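Local coordinates for protein enterotoxin SEN variant (Staphylococcus aureus, PDB 6KRY) that probably acts as a superantigenic enterotoxin of the staphylococcal/streptococcal toxin family, at residues 19-24 with 193-198; 35-40 with 51-56; 123-128 with 159-164; 151-156 with 174-179. All blocks are in the same frame, centred on the assembly; numbering follows the deposited sequence.

How the interactions relate
Near the N terminus, helix 15-26 supplies residues 19-24, whose partner in interaction 1 follows after 168 intervening residues. Interaction 2 closes first: 51-56 returns to 35-40 after ten residues, a local loop within the OB-fold region. The chain then opens interaction 3 at 123-128 and interaction 4 at 151-156 before 159-164 closes the former and 174-179 the latter, so these two cross. They share helix 146-161 and one sheet, with centres about 9 Å apart. Last, 193-198 closes interaction 1 around all the others, tying the N-terminal helix to the beta-grasp region. Interaction 2 stands apart, its centre about 26 Å from that of interaction 1.

Interaction 1 (19-24 with 193-198); sequences FNLTSY and YNIKGS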
loop_
_atom_site.group_PDB
_atom_site.type_symbol
_atom_site.label_atom_id
_atom_site.label_comp_id
_atom_site.label_asym_id
_atom_site.label_seq_id
_atom_site.Cartn_x
_atom_site.Cartn_y
_atom_site.Cartn_z
ATOM N N PHE A 19 -6.055 8.784 14.272
ATOM C CA PHE A 19 -7.056 7.796 14.647
ATOM C C PHE A 19 -7.501 6.953 13.431
ATOM O O PHE A 19 -7.594 5.714 13.468
ATOM C CB PHE A 19 -8.239 8.530 15.274
ATOM C CG PHE A 19 -9.329 7.664 15.821
ATOM C CD1 PHE A 19 -9.083 6.730 16.818
ATOM C CD2 PHE A 19 -10.637 7.886 15.448
ATOM C CE1 PHE A 19 -10.114 5.991 17.390
ATOM C CE2 PHE A 19 -11.668 7.164 16.041
ATOM C CZ PHE A 19 -11.405 6.186 16.968
ATOM N N ASN A 20 -7.795 7.630 12.327
ATOM C CA ASN A 20 -8.179 6.954 11.057
ATOM C C ASN A 20 -6.998 6.152 10.477
ATOM O O ASN A 20 -7.224 5.034 10.035
ATOM C CB ASN A 20 -8.709 7.964 10.052
ATOM C CG ASN A 20 -10.087 8.430 10.467
ATOM O OD1 ASN A 20 -10.308 9.609 10.701
ATOM N ND2 ASN A 20 -10.983 7.487 10.661
ATOM N N LEU A 21 -5.767 6.678 10.537
ATOM C CA LEU A 21 -4.595 5.912 10.068
ATOM C C LEU A 21 -4.393 4.654 10.932
ATOM O O LEU A 21 -4.040 3.593 10.417
ATOM C CB LEU A 21 -3.353 6.809 10.051
ATOM C CG LEU A 21 -3.367 7.863 8.945
ATOM C CD1 LEU A 21 -2.238 8.861 9.140
ATOM C CD2 LEU A 21 -3.215 7.204 7.582
ATOM N N THR A 22 -4.607 4.778 12.236
ATOM C CA THR A 22 -4.472 3.641 13.124
ATOM C C THR A 22 -5.400 2.499 12.684
ATOM O O THR A 22 -4.988 1.326 12.703
ATOM C CB THR A 22 -4.772 4.045 14.575
ATOM O OG1 THR A 22 -3.855 5.040 15.036
ATOM C CG2 THR A 22 -4.677 2.880 15.529
ATOM N N SER A 23 -6.659 2.827 12.367
ATOM C CA SER A 23 -7.633 1.825 11.901
ATOM C C SER A 23 -7.109 1.125 10.637
ATOM O O SER A 23 -7.104 -0.091 10.516
ATOM C CB SER A 23 -8.952 2.483 11.645
ATOM O OG SER A 23 -9.807 1.560 11.012
ATOM N N TYR A 24 -6.620 1.925 9.689
ATOM C CA TYR A 24 -6.103 1.398 8.418
ATOM C C TYR A 24 -4.923 0.424 8.588
ATOM O O TYR A 24 -4.750 -0.496 7.758
ATOM C CB TYR A 24 -5.712 2.541 7.492
ATOM C CG TYR A 24 -6.762 2.818 6.453
ATOM C CD1 TYR A 24 -7.012 1.894 5.458
ATOM C CD2 TYR A 24 -7.536 3.954 6.508
ATOM C CE1 TYR A 24 -7.977 2.138 4.494
ATOM C CE2 TYR A 24 -8.507 4.212 5.549
ATOM C CZ TYR A 24 -8.756 3.282 4.563
ATOM O OH TYR A 24 -9.729 3.553 3.631
ATOM N N TYR A 193 5.157 9.720 8.154
ATOM C CA TYR A 193 4.259 10.710 8.717
ATOM C C TYR A 193 3.899 11.765 7.679
ATOM O O TYR A 193 3.344 12.787 8.031
ATOM C CB TYR A 193 4.897 11.282 9.983
ATOM C CG TYR A 193 4.969 10.255 11.082
ATOM C CD1 TYR A 193 3.825 9.716 11.632
ATOM C CD2 TYR A 193 6.187 9.799 11.553
ATOM C CE1 TYR A 193 3.886 8.765 12.644
ATOM C CE2 TYR A 193 6.265 8.827 12.542
ATOM C CZ TYR A 193 5.114 8.317 13.095
ATOM O OH TYR A 193 5.233 7.392 14.072
ATOM N N ASN A 194 4.275 11.541 6.420
ATOM C CA ASN A 194 3.952 12.440 5.325
ATOM C C ASN A 194 2.780 11.831 4.546
ATOM O O ASN A 194 2.959 11.323 3.456
ATOM C CB ASN A 194 5.123 12.663 4.377
ATOM C CG ASN A 194 4.825 13.667 3.279
ATOM O OD1 ASN A 194 4.023 14.568 3.451
ATOM N ND2 ASN A 194 5.407 13.468 2.108
ATOM N N ILE A 195 1.584 11.958 5.110
ATOM C CA ILE A 195 0.344 11.439 4.547
ATOM C C ILE A 195 -0.526 12.609 4.079
ATOM O O ILE A 195 -0.709 13.585 4.775
ATOM C CB ILE A 195 -0.406 10.593 5.583
ATOM C CG1 ILE A 195 0.508 9.573 6.260
ATOM C CG2 ILE A 195 -1.600 9.918 4.931
ATOM C CD1 ILE A 195 0.918 8.467 5.347
ATOM N N LYS A 196 -1.070 12.493 2.876
ATOM C CA LYS A 196 -1.864 13.599 2.310
ATOM C C LYS A 196 -3.324 13.457 2.750
ATOM O O LYS A 196 -3.881 12.346 2.769
ATOM C CB LYS A 196 -1.710 13.637 0.788
ATOM C CG LYS A 196 -0.272 13.469 0.304
ATOM C CD LYS A 196 0.820 14.306 1.024
ATOM C CE LYS A 196 1.490 15.332 0.127
ATOM N NZ LYS A 196 0.570 16.471 -0.132
ATOM N N GLY A 197 -3.921 14.590 3.148
ATOM C CA GLY A 197 -5.361 14.760 3.371
ATOM C C GLY A 197 -5.873 14.129 4.654
ATOM O O GLY A 197 -5.110 13.838 5.539
ATOM N N SER A 198 -7.186 13.838 4.724
ATOM C CA SER A 198 -7.810 13.424 5.989
ATOM C C SER A 198 -8.659 12.141 5.890
ATOM O O SER A 198 -9.190 11.683 6.903
ATOM C CB SER A 198 -8.605 14.563 6.538
ATOM O OG SER A 198 -9.705 14.815 5.697
#
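The helical backbone carrying Leu21 runs past the irregular chain carrying Ile195, and the CA atoms come closest at Asn20 and Ser198, 8.2 Å apart, so side chains have to fill the space between. Leu21 does so with both ends of its fork: CD1 lies 4.0 Å from Ile195 CG1, and CD2 lies 4.1 Å from Ile195 CG2. The two side chains lie alongside one another, pointing opposite ways, so that one leucine methyl rests on the CG1 methylene and the other on the CG2 methyl. With CG1 beside the backbone N (chi1 -49°) and CG2 beside the carbonyl carbon, both branches of Ile195 are turned to the leucine. Both residues are buried, and Phe203 of helix 200-203 packs on each of them; Arg154 of helix 146-161 also touches Ile195. At the more open margin Asn20 flanks the backbone of Ser198 loosely. Lys17, one turn before Leu21 on the same helix, gives NZ to the carbonyl oxygens of Ile195 and Gly197, adding a polar clasp to the greasy one. The arrangement belongs to the interface of a two-domain staphylococcal toxin, where the N-terminal helix packs against a loop of the beta-grasp region.

Interaction 2 (35-40 with 51-56); sequences SNKIST and KDIDIS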
loop_
_atom_site.group_PDB
_atom_site.type_symbol
_atom_site.label_atom_id
_atom_site.label_comp_id
_atom_site.label_asym_id
_atom_site.label_seq_id
_atom_site.Cartn_x
_atom_site.Cartn_y
_atom_site.Cartn_z
ATOM N N SER A 35 -6.849 -12.448 -6.454
ATOM C CA SER A 35 -6.012 -13.089 -7.507
ATOM C C SER A 35 -6.864 -13.459 -8.719
ATOM O O SER A 35 -7.988 -13.939 -8.580
ATOM C CB SER A 35 -5.256 -14.344 -7.056
ATOM O OG SER A 35 -5.060 -14.346 -5.664
ATOM N N ASN A 36 -6.265 -13.263 -9.880
ATOM C CA ASN A 36 -6.771 -13.738 -11.182
ATOM C C ASN A 36 -8.184 -13.193 -11.444
ATOM O O ASN A 36 -9.118 -13.933 -11.734
ATOM C CB ASN A 36 -6.725 -15.271 -11.296
ATOM C CG ASN A 36 -6.906 -15.790 -12.713
ATOM O OD1 ASN A 36 -6.862 -15.028 -13.693
ATOM N ND2 ASN A 36 -7.133 -17.099 -12.838
ATOM N N LYS A 37 -8.298 -11.869 -11.385
ATOM C CA LYS A 37 -9.523 -11.177 -11.689
ATOM C C LYS A 37 -9.366 -10.479 -13.037
ATOM O O LYS A 37 -8.299 -10.426 -13.594
ATOM C CB LYS A 37 -9.819 -10.179 -10.571
ATOM C CG LYS A 37 -9.812 -10.766 -9.158
ATOM C CD LYS A 37 -10.892 -11.794 -9.018
ATOM C CE LYS A 37 -11.209 -12.197 -7.599
ATOM N NZ LYS A 37 -12.133 -13.351 -7.581
ATOM N N ILE A 38 -10.466 -9.921 -13.552
ATOM C CA ILE A 38 -10.465 -9.257 -14.855
ATOM C C ILE A 38 -11.461 -8.104 -14.785
ATOM O O ILE A 38 -12.606 -8.273 -14.299
ATOM C CB ILE A 38 -10.789 -10.267 -15.989
ATOM C CG1 ILE A 38 -10.684 -9.639 -17.384
ATOM C CG2 ILE A 38 -12.144 -10.928 -15.795
ATOM C CD1 ILE A 38 -10.545 -10.674 -18.510
ATOM N N SER A 39 -11.070 -6.952 -15.322
ATOM C CA SER A 39 -11.958 -5.801 -15.368
ATOM C C SER A 39 -12.932 -5.904 -16.542
ATOM O O SER A 39 -12.602 -6.411 -17.638
ATOM C CB SER A 39 -11.180 -4.492 -15.381
ATOM O OG SER A 39 -10.544 -4.262 -16.617
ATOM N N THR A 40 -14.151 -5.389 -16.311
ATOM C CA THR A 40 -15.228 -5.471 -17.307
ATOM C C THR A 40 -15.928 -4.119 -17.559
ATOM O O THR A 40 -16.781 -4.047 -18.422
ATOM C CB THR A 40 -16.276 -6.522 -16.911
ATOM O OG1 THR A 40 -16.755 -6.272 -15.594
ATOM C CG2 THR A 40 -15.740 -7.931 -16.996
ATOM N N LYS A 51 -16.051 -6.608 -11.147
ATOM C CA LYS A 51 -17.290 -7.081 -10.510
ATOM C C LYS A 51 -16.994 -8.224 -9.536
ATOM O O LYS A 51 -15.962 -8.835 -9.606
ATOM C CB LYS A 51 -18.270 -7.573 -11.573
ATOM C CG LYS A 51 -18.515 -6.571 -12.687
ATOM C CD LYS A 51 -18.778 -5.143 -12.208
ATOM C CE LYS A 51 -18.991 -4.180 -13.358
ATOM N NZ LYS A 51 -20.412 -4.154 -13.769
ATOM N N ASP A 52 -17.950 -8.498 -8.649
ATOM C CA ASP A 52 -17.912 -9.675 -7.777
ATOM C C ASP A 52 -16.616 -9.662 -6.967
ATOM O O ASP A 52 -15.922 -10.656 -6.829
ATOM C CB ASP A 52 -18.028 -10.993 -8.558
ATOM C CG ASP A 52 -19.302 -11.134 -9.381
ATOM O OD1 ASP A 52 -20.166 -10.248 -9.272
ATOM O OD2 ASP A 52 -19.427 -12.134 -10.135
ATOM N N ILE A 53 -16.294 -8.498 -6.438
ATOM C CA ILE A 53 -15.283 -8.385 -5.414
ATOM C C ILE A 53 -15.999 -7.981 -4.127
ATOM O O ILE A 53 -16.378 -6.815 -3.978
ATOM C CB ILE A 53 -14.234 -7.332 -5.775
ATOM C CG1 ILE A 53 -13.644 -7.544 -7.168
ATOM C CG2 ILE A 53 -13.169 -7.249 -4.685
ATOM C CD1 ILE A 53 -12.690 -8.668 -7.251
ATOM N N ASP A 54 -16.179 -8.941 -3.222
ATOM C CA ASP A 54 -17.090 -8.764 -2.104
ATOM C C ASP A 54 -16.278 -8.311 -0.900
ATOM O O ASP A 54 -15.308 -8.946 -0.499
ATOM C CB ASP A 54 -17.947 -10.019 -1.929
ATOM C CG ASP A 54 -18.919 -10.098 -3.101
ATOM O OD1 ASP A 54 -19.853 -9.251 -3.154
ATOM O OD2 ASP A 54 -18.664 -10.908 -4.016
ATOM N N ILE A 55 -16.638 -7.141 -0.390
ATOM C CA ILE A 55 -16.014 -6.600 0.780
ATOM C C ILE A 55 -17.109 -6.425 1.841
ATOM O O ILE A 55 -17.905 -5.443 1.827
ATOM C CB ILE A 55 -15.277 -5.288 0.474
ATOM C CG1 ILE A 55 -14.167 -5.492 -0.566
ATOM C CG2 ILE A 55 -14.744 -4.721 1.777
ATOM C CD1 ILE A 55 -13.392 -4.245 -0.924
ATOM N N SER A 56 -17.121 -7.388 2.750
ATOM C CA SER A 56 -18.159 -7.538 3.734
ATOM C C SER A 56 -18.299 -6.283 4.607
ATOM O O SER A 56 -19.404 -5.791 4.875
ATOM C CB SER A 56 -17.890 -8.752 4.571
ATOM O OG SER A 56 -19.117 -9.197 5.137
HETATM O O HOH W 1 -14.648 -11.920 -8.517
HETATM O O HOH W 2 -15.181 -7.750 -13.748
#
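Lys37 meets Ile53 and Thr40 meets Lys51 with no ring, amide or guanidinium between them, so there are no faces or edges to match: aliphatic chains and one threonine hydroxyl do the touching. Lys37 bends at its second torsion (chi2 -63°) and lays its chain against the end of Ile53, whose CD1 is 4.0 Å from Lys37 CG and 3.8 Å from Lys37 CE. Beyond CE, the ammonium NZ gives a hydrogen bond to a water at 3.0 Å, and that water donates to Asp52 O. At the other end Thr40 OG1 rests against the Lys51 chain, 3.4 Å from CG, while Lys51 NZ turns to a salt bridge with Glu98. A second water joins three groups: it donates to Ile38 O at 2.7 Å, accepts from Lys51 N at 3.0 Å, and is hydrogen-bonded to Thr40 OG1 at 2.8 Å. Around these, Asn36 and Lys37 form a G1 beta bulge opposite Ile81, and Thr40 has backbone bonding with Ile49 of strand 47-55. The chemistry is that of a partly solvated seam in the OB-fold: methylene groups pack on a buried isoleucine, while one water links the two backbones and another ties the lysine ammonium to the backbone of Asp52.

Interaction 3 (123-128 with 159-164); sequences VNVFKD and NLYKIY
In the beta-grasp part of the toxin, Val125 and Lys127 of strand 114-127 meet Tyr161 in the last turn of helix 146-161. Val125 CG1 lies 3.7 Å from Tyr161 OH, and the same methyl is 4.1 Å from ring atom CE2 of Tyr161. The methyl comes at the ring obliquely, and the two side chains overlap as they run in opposed directions. With CG1 anti to the backbone N (chi1 -180°), Val125 puts this branch toward the phenol end of the ring. Two residues along, Lys127 lays its chain beside the other flank of the tyrosine, CD standing 4.3 Å from Tyr161 CE1, again obliquely. Packing one helix across a mixed sheet defines the beta-grasp fold, and here the helix's C-terminal end meets that sheet. Leu224 of strand 218-225 and Gln132 of strand 130-139 also touch the Tyr161 side chain, so it bears on three strands. Phe126, between the two contact residues, points away and its ring meets Phe223 on the other side of the sheet, planes about 10° apart. The helix ends at Tyr161; at Lys162 phi turns positive (56°), and the chain leads on to Ile163, whose CG2 sits over the centre of one face of the Tyr164 ring.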
loop_
_atom_site.group_PDB
_atom_site.type_symbol
_atom_site.label_atom_id
_atom_site.label_comp_id
_atom_site.label_asym_id
_atom_site.label_seq_id
_atom_site.Cartn_x
_atom_site.Cartn_y
_atom_site.Cartn_z
ATOM N N VAL A 123 13.449 -7.068 6.186
ATOM C CA VAL A 123 13.218 -5.714 6.678
ATOM C C VAL A 123 14.102 -5.494 7.909
ATOM O O VAL A 123 13.893 -6.107 8.939
ATOM C CB VAL A 123 11.728 -5.503 7.035
ATOM C CG1 VAL A 123 11.465 -4.058 7.423
ATOM C CG2 VAL A 123 10.772 -5.973 5.942
ATOM N N ASN A 124 15.083 -4.610 7.787
ATOM C CA ASN A 124 15.897 -4.185 8.924
ATOM C C ASN A 124 15.265 -2.945 9.558
ATOM O O ASN A 124 14.659 -2.116 8.852
ATOM C CB ASN A 124 17.325 -3.887 8.493
ATOM C CG ASN A 124 18.061 -5.158 8.148
ATOM O OD1 ASN A 124 18.479 -5.323 7.012
ATOM N ND2 ASN A 124 18.224 -6.033 9.129
ATOM N N VAL A 125 15.275 -2.896 10.884
ATOM C CA VAL A 125 14.660 -1.796 11.588
ATOM C C VAL A 125 15.709 -1.171 12.524
ATOM O O VAL A 125 16.380 -1.882 13.316
ATOM C CB VAL A 125 13.412 -2.254 12.366
ATOM C CG1 VAL A 125 12.764 -1.093 13.097
ATOM C CG2 VAL A 125 12.374 -2.915 11.481
ATOM N N PHE A 126 15.804 0.160 12.467
ATOM C CA PHE A 126 16.656 0.961 13.311
ATOM C C PHE A 126 15.786 1.957 14.095
ATOM O O PHE A 126 14.843 2.528 13.552
ATOM C CB PHE A 126 17.696 1.700 12.483
ATOM C CG PHE A 126 18.604 0.773 11.713
ATOM C CD1 PHE A 126 18.270 0.351 10.435
ATOM C CD2 PHE A 126 19.770 0.290 12.291
ATOM C CE1 PHE A 126 19.099 -0.522 9.740
ATOM C CE2 PHE A 126 20.611 -0.559 11.584
ATOM C CZ PHE A 126 20.275 -0.959 10.309
ATOM N N LYS A 127 16.082 2.099 15.386
ATOM C CA LYS A 127 15.376 3.044 16.226
ATOM C C LYS A 127 16.417 3.912 16.940
ATOM O O LYS A 127 17.236 3.364 17.698
ATOM C CB LYS A 127 14.488 2.309 17.226
ATOM C CG LYS A 127 13.672 3.241 18.110
ATOM C CD LYS A 127 12.580 2.503 18.850
ATOM C CE LYS A 127 13.084 1.823 20.105
ATOM N NZ LYS A 127 12.001 1.749 21.110
ATOM N N ASP A 128 16.395 5.223 16.657
ATOM C CA ASP A 128 17.484 6.185 16.982
ATOM C C ASP A 128 18.881 5.607 16.703
ATOM O O ASP A 128 19.800 5.704 17.537
ATOM C CB ASP A 128 17.355 6.651 18.424
ATOM C CG ASP A 128 16.083 7.437 18.599
ATOM O OD1 ASP A 128 15.879 8.395 17.815
ATOM O OD2 ASP A 128 15.313 7.072 19.486
ATOM N N ASN A 159 1.888 -2.689 14.637
ATOM C CA ASN A 159 1.709 -3.687 15.684
ATOM C C ASN A 159 2.851 -3.560 16.713
ATOM O O ASN A 159 2.583 -3.563 17.915
ATOM C CB ASN A 159 1.601 -5.101 15.125
ATOM C CG ASN A 159 1.487 -6.122 16.239
ATOM O OD1 ASN A 159 2.495 -6.660 16.660
ATOM N ND2 ASN A 159 0.295 -6.324 16.773
ATOM N N LEU A 160 4.104 -3.416 16.255
ATOM C CA LEU A 160 5.293 -3.472 17.135
ATOM C C LEU A 160 5.596 -2.115 17.781
ATOM O O LEU A 160 6.088 -2.106 18.916
ATOM C CB LEU A 160 6.519 -3.942 16.340
ATOM C CG LEU A 160 6.435 -5.340 15.711
ATOM C CD1 LEU A 160 7.617 -5.602 14.804
ATOM C CD2 LEU A 160 6.327 -6.427 16.767
ATOM N N TYR A 161 5.365 -1.002 17.071
ATOM C CA TYR A 161 5.853 0.305 17.510
ATOM C C TYR A 161 4.756 1.375 17.670
ATOM O O TYR A 161 5.081 2.498 18.024
ATOM C CB TYR A 161 6.892 0.832 16.525
ATOM C CG TYR A 161 8.115 -0.042 16.476
ATOM C CD1 TYR A 161 9.066 -0.011 17.486
ATOM C CD2 TYR A 161 8.320 -0.901 15.423
ATOM C CE1 TYR A 161 10.189 -0.832 17.447
ATOM C CE2 TYR A 161 9.444 -1.713 15.350
ATOM C CZ TYR A 161 10.368 -1.694 16.374
ATOM O OH TYR A 161 11.448 -2.519 16.300
ATOM N N LYS A 162 3.497 1.066 17.351
ATOM C CA LYS A 162 2.385 2.018 17.529
ATOM C C LYS A 162 2.672 3.329 16.788
ATOM O O LYS A 162 2.444 4.449 17.312
ATOM C CB LYS A 162 2.133 2.264 19.023
ATOM C CG LYS A 162 2.165 1.010 19.864
ATOM C CD LYS A 162 0.863 0.327 19.953
ATOM C CE LYS A 162 -0.006 0.960 21.019
ATOM N NZ LYS A 162 -1.122 0.066 21.401
ATOM N N ILE A 163 3.152 3.191 15.547
ATOM C CA ILE A 163 3.501 4.301 14.708
ATOM C C ILE A 163 2.407 5.365 14.717
ATOM O O ILE A 163 2.714 6.538 14.863
ATOM C CB ILE A 163 3.719 3.802 13.262
ATOM C CG1 ILE A 163 4.929 2.888 13.172
ATOM C CG2 ILE A 163 3.829 4.964 12.288
ATOM C CD1 ILE A 163 6.156 3.475 13.749
ATOM N N TYR A 164 1.155 4.970 14.456
ATOM C CA TYR A 164 0.102 5.969 14.155
ATOM C C TYR A 164 -0.839 6.247 15.339
ATOM O O TYR A 164 -1.679 7.136 15.241
ATOM C CB TYR A 164 -0.712 5.544 12.925
ATOM C CG TYR A 164 0.100 5.593 11.663
ATOM C CD1 TYR A 164 0.741 6.754 11.272
ATOM C CD2 TYR A 164 0.285 4.468 10.882
ATOM C CE1 TYR A 164 1.541 6.785 10.135
ATOM C CE2 TYR A 164 1.039 4.494 9.713
ATOM C CZ TYR A 164 1.665 5.656 9.336
ATOM O OH TYR A 164 2.437 5.697 8.201
#

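Interaction 4 (151-156 with 174-179); sequences TKVRFK and GCIFFH
Arg154, whose guanidinium lies against Ile176, is held through its nitrogens: NE makes a salt bridge to Asp150 OD1, and NH1 is hydrogen-bonded to Tyr164 OH. Fixed in this way, the buried group probably keeps much of its charge compensated by the aspartate, one turn earlier on the helix. Arg154 NH2, itself hydrogen-bonded nearby, passes Ile176 CG2 at 4.5 Å, a loose and oblique approach. The tighter packing is between Val153 and Ile176, which meet end to end. Ile176 is fully extended (chi1 179°, chi2 172°), which carries CD1 straight out from the strand to the end of the valine. That methyl is 3.6 Å from Val153 CG1 and 3.9 Å from Val153 CB, with CG2 of Val153 a little farther at 4.2 Å, so it nestles against the whole branched end. The CA atoms of Val153 and Ile176 are 8.7 Å apart, a gap the two side chains span. Both residues also touch Ile220, and Val153 reaches Val222 as well, on strand 218-225; Tyr190 of strand 188-191 touches both Arg154 and Ile176. Helix 146-161 thus lies against the beta-grasp sheet with strand 173-180 beneath it, flanked by strands 218-225 and 188-191.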
loop_
_atom_site.group_PDB
_atom_site.type_symbol
_atom_site.label_atom_id
_atom_site.label_comp_id
_atom_site.label_asym_id
_atom_site.label_seq_id
_atom_site.Cartn_x
_atom_site.Cartn_y
_atom_site.Cartn_z
ATOM N N THR A 151 2.605 -1.724 2.638
ATOM C CA THR A 151 1.491 -1.980 3.493
ATOM C C THR A 151 1.823 -3.098 4.486
ATOM O O THR A 151 1.538 -2.962 5.664
ATOM C CB THR A 151 0.243 -2.360 2.693
ATOM O OG1 THR A 151 -0.091 -1.267 1.849
ATOM C CG2 THR A 151 -0.912 -2.677 3.606
ATOM N N LYS A 152 2.426 -4.195 3.998
ATOM C CA LYS A 152 2.799 -5.314 4.859
ATOM C C LYS A 152 3.806 -4.889 5.943
ATOM O O LYS A 152 3.650 -5.231 7.137
ATOM C CB LYS A 152 3.346 -6.446 3.999
ATOM C CG LYS A 152 2.271 -7.204 3.253
ATOM C CD LYS A 152 2.804 -8.300 2.385
ATOM C CE LYS A 152 1.657 -9.155 1.890
ATOM N NZ LYS A 152 2.042 -10.046 0.763
ATOM N N VAL A 153 4.778 -4.055 5.578
ATOM C CA VAL A 153 5.702 -3.480 6.575
ATOM C C VAL A 153 4.965 -2.567 7.579
ATOM O O VAL A 153 5.169 -2.694 8.806
ATOM C CB VAL A 153 6.837 -2.707 5.886
ATOM C CG1 VAL A 153 7.738 -1.977 6.863
ATOM C CG2 VAL A 153 7.690 -3.664 5.095
ATOM N N ARG A 154 4.160 -1.627 7.079
ATOM C CA ARG A 154 3.516 -0.666 7.930
ATOM C C ARG A 154 2.594 -1.373 8.935
ATOM O O ARG A 154 2.547 -0.968 10.125
ATOM C CB ARG A 154 2.798 0.392 7.108
ATOM C CG ARG A 154 3.744 1.378 6.452
ATOM C CD ARG A 154 3.008 2.548 5.838
ATOM N NE ARG A 154 3.852 3.237 4.867
ATOM C CZ ARG A 154 3.753 4.503 4.545
ATOM N NH1 ARG A 154 3.084 5.347 5.318
ATOM N NH2 ARG A 154 4.335 4.913 3.432
ATOM N N PHE A 155 1.906 -2.435 8.493
ATOM C CA PHE A 155 1.040 -3.184 9.368
ATOM C C PHE A 155 1.860 -3.736 10.558
ATOM O O PHE A 155 1.465 -3.665 11.722
ATOM C CB PHE A 155 0.378 -4.296 8.555
ATOM C CG PHE A 155 -0.712 -4.977 9.319
ATOM C CD1 PHE A 155 -1.965 -4.404 9.391
ATOM C CD2 PHE A 155 -0.441 -6.134 10.053
ATOM C CE1 PHE A 155 -2.956 -5.007 10.153
ATOM C CE2 PHE A 155 -1.442 -6.765 10.784
ATOM C CZ PHE A 155 -2.691 -6.180 10.851
ATOM N N LYS A 156 3.025 -4.296 10.249
ATOM C CA LYS A 156 3.898 -4.864 11.284
ATOM C C LYS A 156 4.484 -3.758 12.171
ATOM O O LYS A 156 4.546 -3.874 13.417
ATOM C CB LYS A 156 4.994 -5.666 10.609
ATOM C CG LYS A 156 4.597 -7.080 10.246
ATOM C CD LYS A 156 5.499 -8.093 10.938
ATOM C CE LYS A 156 5.696 -7.758 12.405
ATOM N NZ LYS A 156 5.838 -8.985 13.227
ATOM N N GLY A 174 9.885 8.906 11.065
ATOM C CA GLY A 174 10.324 7.633 10.538
ATOM C C GLY A 174 10.190 7.566 9.040
ATOM O O GLY A 174 9.376 8.248 8.432
ATOM N N CYS A 175 10.940 6.638 8.451
ATOM C CA CYS A 175 10.840 6.440 7.040
ATOM C C CYS A 175 11.177 4.976 6.676
ATOM O O CYS A 175 11.772 4.225 7.443
ATOM C CB CYS A 175 11.713 7.420 6.293
ATOM S SG CYS A 175 13.477 7.194 6.626
ATOM N N ILE A 176 10.735 4.613 5.479
ATOM C CA ILE A 176 10.876 3.292 4.917
ATOM C C ILE A 176 11.588 3.427 3.575
ATOM O O ILE A 176 11.141 4.102 2.702
ATOM C CB ILE A 176 9.526 2.575 4.803
ATOM C CG1 ILE A 176 9.768 1.207 4.179
ATOM C CG2 ILE A 176 8.482 3.381 4.037
ATOM C CD1 ILE A 176 8.586 0.282 4.160
ATOM N N PHE A 177 12.746 2.760 3.476
ATOM C CA PHE A 177 13.601 2.785 2.321
ATOM C C PHE A 177 13.537 1.456 1.577
ATOM O O PHE A 177 13.662 0.429 2.187
ATOM C CB PHE A 177 15.066 2.917 2.741
ATOM C CG PHE A 177 15.591 4.320 2.706
ATOM C CD1 PHE A 177 16.122 4.836 1.534
ATOM C CD2 PHE A 177 15.518 5.122 3.835
ATOM C CE1 PHE A 177 16.599 6.141 1.497
ATOM C CE2 PHE A 177 15.985 6.423 3.791
ATOM C CZ PHE A 177 16.533 6.917 2.628
ATOM N N PHE A 178 13.432 1.524 0.260
ATOM C CA PHE A 178 13.403 0.368 -0.609
ATOM C C PHE A 178 14.726 0.344 -1.362
ATOM O O PHE A 178 14.993 1.281 -2.118
ATOM C CB PHE A 178 12.201 0.439 -1.557
ATOM C CG PHE A 178 10.876 0.400 -0.835
ATOM C CD1 PHE A 178 10.300 1.556 -0.342
ATOM C CD2 PHE A 178 10.233 -0.808 -0.611
ATOM C CE1 PHE A 178 9.089 1.513 0.335
ATOM C CE2 PHE A 178 9.031 -0.851 0.083
ATOM C CZ PHE A 178 8.463 0.311 0.544
ATOM N N HIS A 179 15.551 -0.673 -1.111
ATOM C CA HIS A 179 16.935 -0.756 -1.663
ATOM C C HIS A 179 17.044 -1.932 -2.627
ATOM O O HIS A 179 16.627 -3.025 -2.274
ATOM C CB HIS A 179 17.968 -1.002 -0.551
ATOM C CG HIS A 179 18.277 0.226 0.227
ATOM N ND1 HIS A 179 17.783 0.433 1.498
ATOM C CD2 HIS A 179 18.978 1.336 -0.106
ATOM C CE1 HIS A 179 18.202 1.614 1.939
ATOM N NE2 HIS A 179 18.905 2.201 0.962
#